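Local coordinates for putative arylalkylamine N-Acetyltransferase 7 (Aedes aegypti, PDB 4FD7), which probably transfers an acetyl group from acetyl-coenzyme A to the nitrogen of an amine substrate, at residues Ile103-Arg109 against Val144-Ala150; Val132-Ile138 against Cys230-Ser234; Gln19-Leu23 against Lys158-Arg162. One frame throughout, in Å; residues are numbered along the deposited sequence.

Interaction 1: Ile103-Arg109 against Val144-Ala150; sequences ILDVASR and VDHYLNA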
# COMPACT_ATOMS: atom_id res chain seq x y z
N ILE A 103 4.52 -0.99 -1.40
CA ILE A 103 5.38 -1.55 -0.36
C ILE A 103 4.53 -2.40 0.58
O ILE A 103 3.59 -1.90 1.20
CB ILE A 103 6.13 -0.45 0.43
CG1 ILE A 103 6.91 0.46 -0.53
CG2 ILE A 103 7.07 -1.06 1.46
CD1 ILE A 103 8.07 -0.25 -1.23
N LEU A 104 4.85 -3.69 0.66
CA LEU A 104 4.00 -4.63 1.36
C LEU A 104 4.78 -5.38 2.44
O LEU A 104 6.00 -5.57 2.32
CB LEU A 104 3.42 -5.68 0.38
CG LEU A 104 2.70 -5.30 -0.92
CD1 LEU A 104 2.21 -6.55 -1.62
CD2 LEU A 104 1.54 -4.38 -0.69
N ASP A 105 4.08 -5.82 3.47
CA ASP A 105 4.66 -6.82 4.37
C ASP A 105 3.56 -7.70 4.95
O ASP A 105 2.41 -7.56 4.58
CB ASP A 105 5.54 -6.19 5.46
CG ASP A 105 4.75 -5.38 6.47
OD1 ASP A 105 3.51 -5.25 6.35
OD2 ASP A 105 5.40 -4.86 7.40
N VAL A 106 3.91 -8.61 5.85
CA VAL A 106 2.89 -9.47 6.43
C VAL A 106 2.57 -9.07 7.86
O VAL A 106 3.47 -8.92 8.69
CB VAL A 106 3.29 -10.96 6.32
CG1 VAL A 106 2.27 -11.88 7.01
CG2 VAL A 106 3.44 -11.33 4.84
N ALA A 107 1.28 -8.82 8.13
CA ALA A 107 0.81 -8.53 9.47
C ALA A 107 0.52 -9.87 10.15
O ALA A 107 -0.01 -10.79 9.53
CB ALA A 107 -0.43 -7.68 9.43
N SER A 108 0.91 -9.98 11.42
CA SER A 108 0.73 -11.21 12.17
C SER A 108 0.06 -10.90 13.49
O SER A 108 0.22 -9.81 14.02
CB SER A 108 2.07 -11.90 12.41
OG SER A 108 2.71 -12.22 11.18
N ARG A 109 -0.68 -11.88 14.00
CA ARG A 109 -1.51 -11.73 15.17
C ARG A 109 -0.69 -11.26 16.37
O ARG A 109 -1.16 -10.47 17.19
CB ARG A 109 -2.19 -13.06 15.47
CG ARG A 109 -3.21 -13.04 16.60
CD ARG A 109 -3.68 -14.45 16.91
NE ARG A 109 -4.68 -14.92 15.95
CZ ARG A 109 -5.98 -14.67 16.05
NH1 ARG A 109 -6.45 -13.96 17.06
NH2 ARG A 109 -6.82 -15.13 15.13
N VAL A 144 -7.55 -16.08 11.18
CA VAL A 144 -6.22 -16.26 10.61
C VAL A 144 -5.19 -15.62 11.52
O VAL A 144 -5.52 -14.76 12.34
CB VAL A 144 -6.11 -15.64 9.20
CG1 VAL A 144 -7.09 -16.30 8.26
CG2 VAL A 144 -6.34 -14.13 9.26
N ASP A 145 -3.94 -16.05 11.36
CA ASP A 145 -2.83 -15.49 12.11
C ASP A 145 -2.00 -14.51 11.29
O ASP A 145 -1.20 -13.76 11.84
CB ASP A 145 -1.93 -16.62 12.63
CG ASP A 145 -2.61 -17.46 13.70
OD1 ASP A 145 -3.47 -16.91 14.43
OD2 ASP A 145 -2.28 -18.66 13.81
N HIS A 146 -2.20 -14.51 9.97
CA HIS A 146 -1.42 -13.62 9.11
C HIS A 146 -2.27 -13.03 7.99
O HIS A 146 -3.25 -13.63 7.56
CB HIS A 146 -0.25 -14.37 8.48
CG HIS A 146 0.54 -15.20 9.45
ND1 HIS A 146 1.41 -14.65 10.36
CD2 HIS A 146 0.58 -16.54 9.64
CE1 HIS A 146 1.96 -15.62 11.07
NE2 HIS A 146 1.47 -16.77 10.65
N TYR A 147 -1.87 -11.84 7.52
CA TYR A 147 -2.41 -11.30 6.27
C TYR A 147 -1.46 -10.33 5.57
O TYR A 147 -0.66 -9.67 6.21
CB TYR A 147 -3.78 -10.64 6.46
CG TYR A 147 -3.81 -9.37 7.30
CD1 TYR A 147 -3.53 -8.12 6.73
CD2 TYR A 147 -4.17 -9.41 8.63
CE1 TYR A 147 -3.60 -6.96 7.50
CE2 TYR A 147 -4.25 -8.27 9.39
CZ TYR A 147 -3.97 -7.05 8.83
OH TYR A 147 -4.04 -5.91 9.60
N LEU A 148 -1.56 -10.24 4.25
CA LEU A 148 -0.71 -9.35 3.48
C LEU A 148 -1.20 -7.91 3.63
O LEU A 148 -2.32 -7.59 3.26
CB LEU A 148 -0.75 -9.73 2.00
CG LEU A 148 0.19 -8.91 1.11
CD1 LEU A 148 1.64 -9.10 1.55
CD2 LEU A 148 0.01 -9.31 -0.35
N ASN A 149 -0.35 -7.05 4.19
CA ASN A 149 -0.66 -5.65 4.44
C ASN A 149 0.24 -4.78 3.60
O ASN A 149 1.17 -5.27 2.93
CB ASN A 149 -0.44 -5.35 5.92
CG ASN A 149 -1.10 -4.06 6.38
OD1 ASN A 149 -1.80 -3.37 5.63
ND2 ASN A 149 -0.89 -3.73 7.64
N ALA A 150 0.00 -3.47 3.66
CA ALA A 150 0.72 -2.52 2.82
C ALA A 150 0.95 -1.20 3.54
O ALA A 150 0.20 -0.83 4.44
CB ALA A 150 -0.06 -2.26 1.56
O HOH W 1 1.93 -5.08 8.77
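Backbone hydrogen bonds zip these two neighbouring antiparallel strands together. Asp105 and Asn149 form one hydrogen-bonded pair (Asp105 N to Asn149 O 3.0 Å, Asn149 N to Asp105 O 2.8 Å), and Ala107 and Tyr147 form the next, with both bonds at 2.9 Å between the N of one and the O of the other. The ladder runs past the regular strands through Arg109 N to Asp145 O (2.9 Å). The strand directions make 144°, a marked twist.

Apolar contacts occupy both faces. Leu104, Val106, Leu148 and Ala150 share one, where Leu104 CD2 meets Ala150 CB at 3.5 Å and Leu104 CD1 meets Leu148 CD2 at 3.8 Å; helix 172-179 covers Leu104, Leu148 and Ala150, and Trp3 touches Val106. On the other, Ala107 CB sits over the Tyr147 ring in a CH-pi contact, 3.8 Å from its centroid, while the Tyr147 hydroxyl bonds to that of Tyr232.

Polar side chains add further links. Ser108 OG and His146 ND1 share a hydrogen bond of 2.9 Å, a water joins Asp105 OD1 to Asn149 ND2, weakly at the amide, and Arg109 NE forms a salt bridge with Asp145 OD1 (2.8 Å).

In GNAT terms this joins the third and fourth strands of the core. Main-chain hydrogen bonds thus hold most of the pairing, while the one salt bridge sits at the exposed end, where Arg109 also pairs with Asp140.

Interaction 2: Val132-Ile138 against Cys230-Ser234; sequences VSHQANI and CKYMS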
# COMPACT_ATOMS: atom_id res chain seq x y z
N VAL A 132 -7.55 2.19 12.89
CA VAL A 132 -8.51 1.68 11.92
C VAL A 132 -8.36 0.16 11.73
O VAL A 132 -9.36 -0.59 11.60
CB VAL A 132 -8.35 2.42 10.60
CG1 VAL A 132 -9.21 1.80 9.51
CG2 VAL A 132 -8.72 3.90 10.81
N SER A 133 -7.11 -0.29 11.72
CA SER A 133 -6.78 -1.71 11.59
C SER A 133 -7.32 -2.49 12.77
O SER A 133 -7.80 -3.62 12.62
CB SER A 133 -5.27 -1.89 11.53
OG SER A 133 -4.92 -3.27 11.40
N HIS A 134 -7.20 -1.91 13.96
CA HIS A 134 -7.63 -2.61 15.16
C HIS A 134 -9.16 -2.74 15.17
O HIS A 134 -9.68 -3.82 15.50
CB HIS A 134 -7.08 -1.94 16.42
CG HIS A 134 -7.24 -2.76 17.66
ND1 HIS A 134 -8.27 -2.56 18.55
CD2 HIS A 134 -6.53 -3.80 18.14
CE1 HIS A 134 -8.18 -3.43 19.54
NE2 HIS A 134 -7.13 -4.20 19.31
N GLN A 135 -9.85 -1.68 14.79
CA GLN A 135 -11.30 -1.74 14.62
C GLN A 135 -11.71 -2.78 13.56
O GLN A 135 -12.75 -3.42 13.70
CB GLN A 135 -11.89 -0.37 14.27
CG GLN A 135 -11.72 0.64 15.37
CD GLN A 135 -12.46 0.24 16.63
OE1 GLN A 135 -11.85 -0.02 17.66
NE2 GLN A 135 -13.79 0.20 16.56
N ALA A 136 -10.88 -2.95 12.53
CA ALA A 136 -11.15 -3.94 11.48
C ALA A 136 -11.12 -5.39 12.01
O ALA A 136 -11.83 -6.26 11.48
CB ALA A 136 -10.18 -3.77 10.31
N ASN A 137 -10.28 -5.65 13.01
CA ASN A 137 -10.33 -6.91 13.74
C ASN A 137 -10.13 -8.13 12.82
O ASN A 137 -10.78 -9.17 12.97
CB ASN A 137 -11.67 -6.98 14.47
CG ASN A 137 -11.75 -8.09 15.50
OD1 ASN A 137 -10.73 -8.60 15.99
ND2 ASN A 137 -12.98 -8.47 15.85
N ILE A 138 -9.19 -8.00 11.88
CA ILE A 138 -8.98 -8.97 10.80
C ILE A 138 -8.70 -10.42 11.28
O ILE A 138 -9.30 -11.38 10.75
CB ILE A 138 -7.85 -8.49 9.85
CG1 ILE A 138 -8.24 -7.15 9.21
CG2 ILE A 138 -7.57 -9.52 8.78
CD1 ILE A 138 -9.46 -7.25 8.26
N CYS A 230 -11.87 6.87 5.50
CA CYS A 230 -10.70 6.03 5.66
C CYS A 230 -11.28 4.63 5.81
O CYS A 230 -12.10 4.39 6.70
CB CYS A 230 -9.96 6.43 6.93
SG CYS A 230 -8.41 5.56 7.25
N LYS A 231 -10.90 3.71 4.91
CA LYS A 231 -11.54 2.40 4.93
C LYS A 231 -10.55 1.25 5.05
O LYS A 231 -9.65 1.13 4.23
CB LYS A 231 -12.37 2.19 3.67
CG LYS A 231 -13.47 3.21 3.45
CD LYS A 231 -14.38 2.80 2.30
CE LYS A 231 -15.36 3.90 1.93
NZ LYS A 231 -16.28 3.48 0.82
N TYR A 232 -10.78 0.35 6.00
CA TYR A 232 -10.01 -0.88 6.07
C TYR A 232 -10.78 -1.90 5.23
O TYR A 232 -11.97 -2.11 5.44
CB TYR A 232 -9.84 -1.37 7.51
CG TYR A 232 -8.46 -1.92 7.78
CD1 TYR A 232 -7.42 -1.09 8.20
CD2 TYR A 232 -8.18 -3.27 7.61
CE1 TYR A 232 -6.16 -1.59 8.44
CE2 TYR A 232 -6.92 -3.78 7.85
CZ TYR A 232 -5.91 -2.93 8.26
OH TYR A 232 -4.65 -3.43 8.51
N MET A 233 -10.10 -2.50 4.26
CA MET A 233 -10.73 -3.40 3.29
C MET A 233 -9.94 -4.71 3.18
O MET A 233 -8.70 -4.73 3.31
CB MET A 233 -10.90 -2.73 1.93
CG MET A 233 -11.60 -1.37 1.99
SD MET A 233 -11.61 -0.58 0.36
CE MET A 233 -12.76 -1.65 -0.50
N SER A 234 -10.66 -5.81 2.95
CA SER A 234 -10.04 -7.14 2.93
C SER A 234 -10.40 -8.01 1.72
O SER A 234 -11.49 -7.91 1.16
CB SER A 234 -10.32 -7.90 4.25
OG SER A 234 -11.71 -8.03 4.51
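The ring of Tyr232 is the bump of this contact, and the last turn of helix 120-136, with the residues just after it, supplies the hollow. Val132, Ser133, Ala136 and Ile138 line that hollow. Val132 CG1 lies near the plane of the ring, 3.6 Å from Tyr232 CD1. Ser133 instead offers its backbone: its CA stands over the ring face, 3.7 Å from the Tyr232 centroid, in a CH-pi contact. The small side chain of Ala136 lets the strand come close, with Ala136 CB 3.4 Å from Tyr232 CD2 and the two CA atoms 6.3 Å apart. Ile138 closes the far side through CG1, 3.9 Å from Tyr232 CE2. It can do so because Asn137 ends the helix with positive phi and turns the chain into the short helix 138-142.

In the GNAT fold, strand 229-236 is the middle strand of the C-terminal three-stranded sheet, between 183-188 and 203-209. Its alternating side chains divide between two layers: Cys230, Tyr232 and Ser234 point at the helix 120-136 side, whereas Met233 points the other way and packs on helix 191-200.

Smaller fits flank the tyrosine. Cys230 SG rests on Val132 CG2 at 3.9 Å, and Ile138 CD1 reaches to 4.2 Å from Ser234 CB. At the tip of the ring, Ser133 OG and Tyr232 OH make a weak hydrogen bond of 2.9 Å, secondary to the link between the Tyr232 hydroxyl and that of Tyr147 on the adjoining strand 146-155.

Interaction 3: Gln19-Leu23 against Lys158-Arg162; sequences QAKDL and KYRGR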
# COMPACT_ATOMS: atom_id res chain seq x y z
N GLN A 19 -2.99 -5.23 -20.21
CA GLN A 19 -2.86 -4.18 -21.21
C GLN A 19 -3.54 -2.88 -20.76
O GLN A 19 -4.60 -2.90 -20.15
CB GLN A 19 -3.45 -4.63 -22.54
CG GLN A 19 -2.77 -5.87 -23.13
CD GLN A 19 -3.50 -6.40 -24.34
OE1 GLN A 19 -3.08 -6.18 -25.49
NE2 GLN A 19 -4.61 -7.08 -24.11
N ALA A 20 -2.90 -1.77 -21.09
CA ALA A 20 -3.44 -0.45 -20.78
C ALA A 20 -2.86 0.56 -21.75
O ALA A 20 -1.96 0.24 -22.53
CB ALA A 20 -3.11 -0.08 -19.35
N LYS A 21 -3.40 1.77 -21.72
CA LYS A 21 -2.97 2.81 -22.64
C LYS A 21 -1.50 3.11 -22.44
O LYS A 21 -1.00 3.16 -21.31
CB LYS A 21 -3.82 4.07 -22.43
CG LYS A 21 -4.06 4.88 -23.70
CD LYS A 21 -4.66 4.00 -24.78
CE LYS A 21 -6.06 3.53 -24.43
NZ LYS A 21 -6.45 2.29 -25.16
N ASP A 22 -0.79 3.30 -23.55
CA ASP A 22 0.62 3.63 -23.50
C ASP A 22 0.78 5.08 -23.04
O ASP A 22 -0.22 5.78 -22.85
CB ASP A 22 1.26 3.41 -24.87
CG ASP A 22 2.74 3.11 -24.78
OD1 ASP A 22 3.29 2.48 -25.72
OD2 ASP A 22 3.35 3.49 -23.77
N LEU A 23 2.02 5.53 -22.88
CA LEU A 23 2.28 6.91 -22.43
C LEU A 23 1.59 7.99 -23.25
O LEU A 23 1.04 8.93 -22.69
CB LEU A 23 3.78 7.19 -22.42
CG LEU A 23 4.54 6.87 -21.13
CD1 LEU A 23 6.04 6.94 -21.38
CD2 LEU A 23 4.14 7.81 -20.00
N LYS A 158 2.20 10.44 -14.67
CA LYS A 158 2.09 10.39 -16.13
C LYS A 158 1.55 9.06 -16.64
O LYS A 158 1.41 8.85 -17.85
CB LYS A 158 3.40 10.79 -16.82
CG LYS A 158 4.48 9.73 -16.81
CD LYS A 158 5.86 10.38 -16.97
CE LYS A 158 6.90 9.33 -17.32
NZ LYS A 158 6.55 8.04 -16.67
N TYR A 159 1.24 8.16 -15.70
CA TYR A 159 0.59 6.90 -16.02
C TYR A 159 -0.78 6.75 -15.36
O TYR A 159 -1.38 5.67 -15.42
CB TYR A 159 1.46 5.72 -15.57
CG TYR A 159 2.58 5.41 -16.51
CD1 TYR A 159 3.88 5.76 -16.20
CD2 TYR A 159 2.34 4.77 -17.72
CE1 TYR A 159 4.92 5.48 -17.05
CE2 TYR A 159 3.38 4.49 -18.59
CZ TYR A 159 4.67 4.85 -18.25
OH TYR A 159 5.71 4.58 -19.11
N ARG A 160 -1.28 7.79 -14.71
CA ARG A 160 -2.56 7.63 -14.04
C ARG A 160 -3.73 7.58 -15.03
O ARG A 160 -3.57 7.89 -16.22
CB ARG A 160 -2.77 8.66 -12.90
CG ARG A 160 -2.20 8.18 -11.54
CD ARG A 160 -2.16 9.30 -10.51
NE ARG A 160 -0.92 9.33 -9.73
CZ ARG A 160 -0.53 10.36 -8.99
NH1 ARG A 160 -1.29 11.45 -8.94
NH2 ARG A 160 0.61 10.32 -8.31
N GLY A 161 -4.87 7.11 -14.55
CA GLY A 161 -6.06 6.99 -15.37
C GLY A 161 -6.06 5.74 -16.24
O GLY A 161 -6.89 5.60 -17.14
N ARG A 162 -5.12 4.84 -15.97
CA ARG A 162 -4.92 3.67 -16.81
C ARG A 162 -5.27 2.37 -16.09
O ARG A 162 -5.13 1.28 -16.66
CB ARG A 162 -3.47 3.64 -17.31
CG ARG A 162 -3.22 4.62 -18.45
CD ARG A 162 -1.76 4.89 -18.67
NE ARG A 162 -1.50 5.79 -19.80
CZ ARG A 162 -1.45 7.12 -19.71
NH1 ARG A 162 -1.21 7.85 -20.79
NH2 ARG A 162 -1.65 7.72 -18.55
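Arg162 points the edge of its guanidinium at the main-chain carbonyls where strand 14-21 ends. Its firmest bond is from Arg162 NH1 to Asp22 O (3.1 Å); Arg162 NE adds two weak ones, to Lys21 O at 3.1 Å and to Asp22 O at 3.3 Å. The Asp22 carboxylate turns elsewhere, accepting the Leu23 amide (Leu23 N to Asp22 OD2, 2.6 Å) and pairing with Arg92.

Around this polar centre, Leu23 CD2 lies over the Tyr159 ring, 3.8 Å from its centroid, in a CH-pi contact, and also touches Lys158 CG at 3.7 Å. Near the base of the arginine, Ala20 CB meets Arg162 CB at 4.3 Å.

The sequence from Arg160 onward fits the R-x-x-G-x-A signature of GNAT enzymes, whose loop probably receives the coenzyme A pyrophosphate, as in relatives. This loop links strand 146-155 to helix 164-170, and here it meets the end of edge strand 14-21, which pairs with strand 28-35.

Overall arrangement
Interactions 1 and 2 adjoin, their centres 12 Å apart, and meet through Tyr147, whose hydroxyl probably hydrogen-bonds to that of Tyr232 and whose ring packs on Ile138. Interaction 3 lies across the centre of the chain, about 29 and 30 Å from them between centres. Along the sequence, Gln19-Leu23 comes first, then Ile103-Arg109, Val132-Ile138, Val144-Ala150, Lys158-Arg162 and finally Cys230-Ser234, so interaction 2 alternates with both others, while interaction 3 brackets interaction 1. Strand 146-155 connects the whole: it takes part in interaction 1, borders interaction 2 and leads into the loop of interaction 3. The contacts thus tie the five-stranded sheet, the C-terminal sheet and the probable coenzyme-binding loop into one GNAT domain.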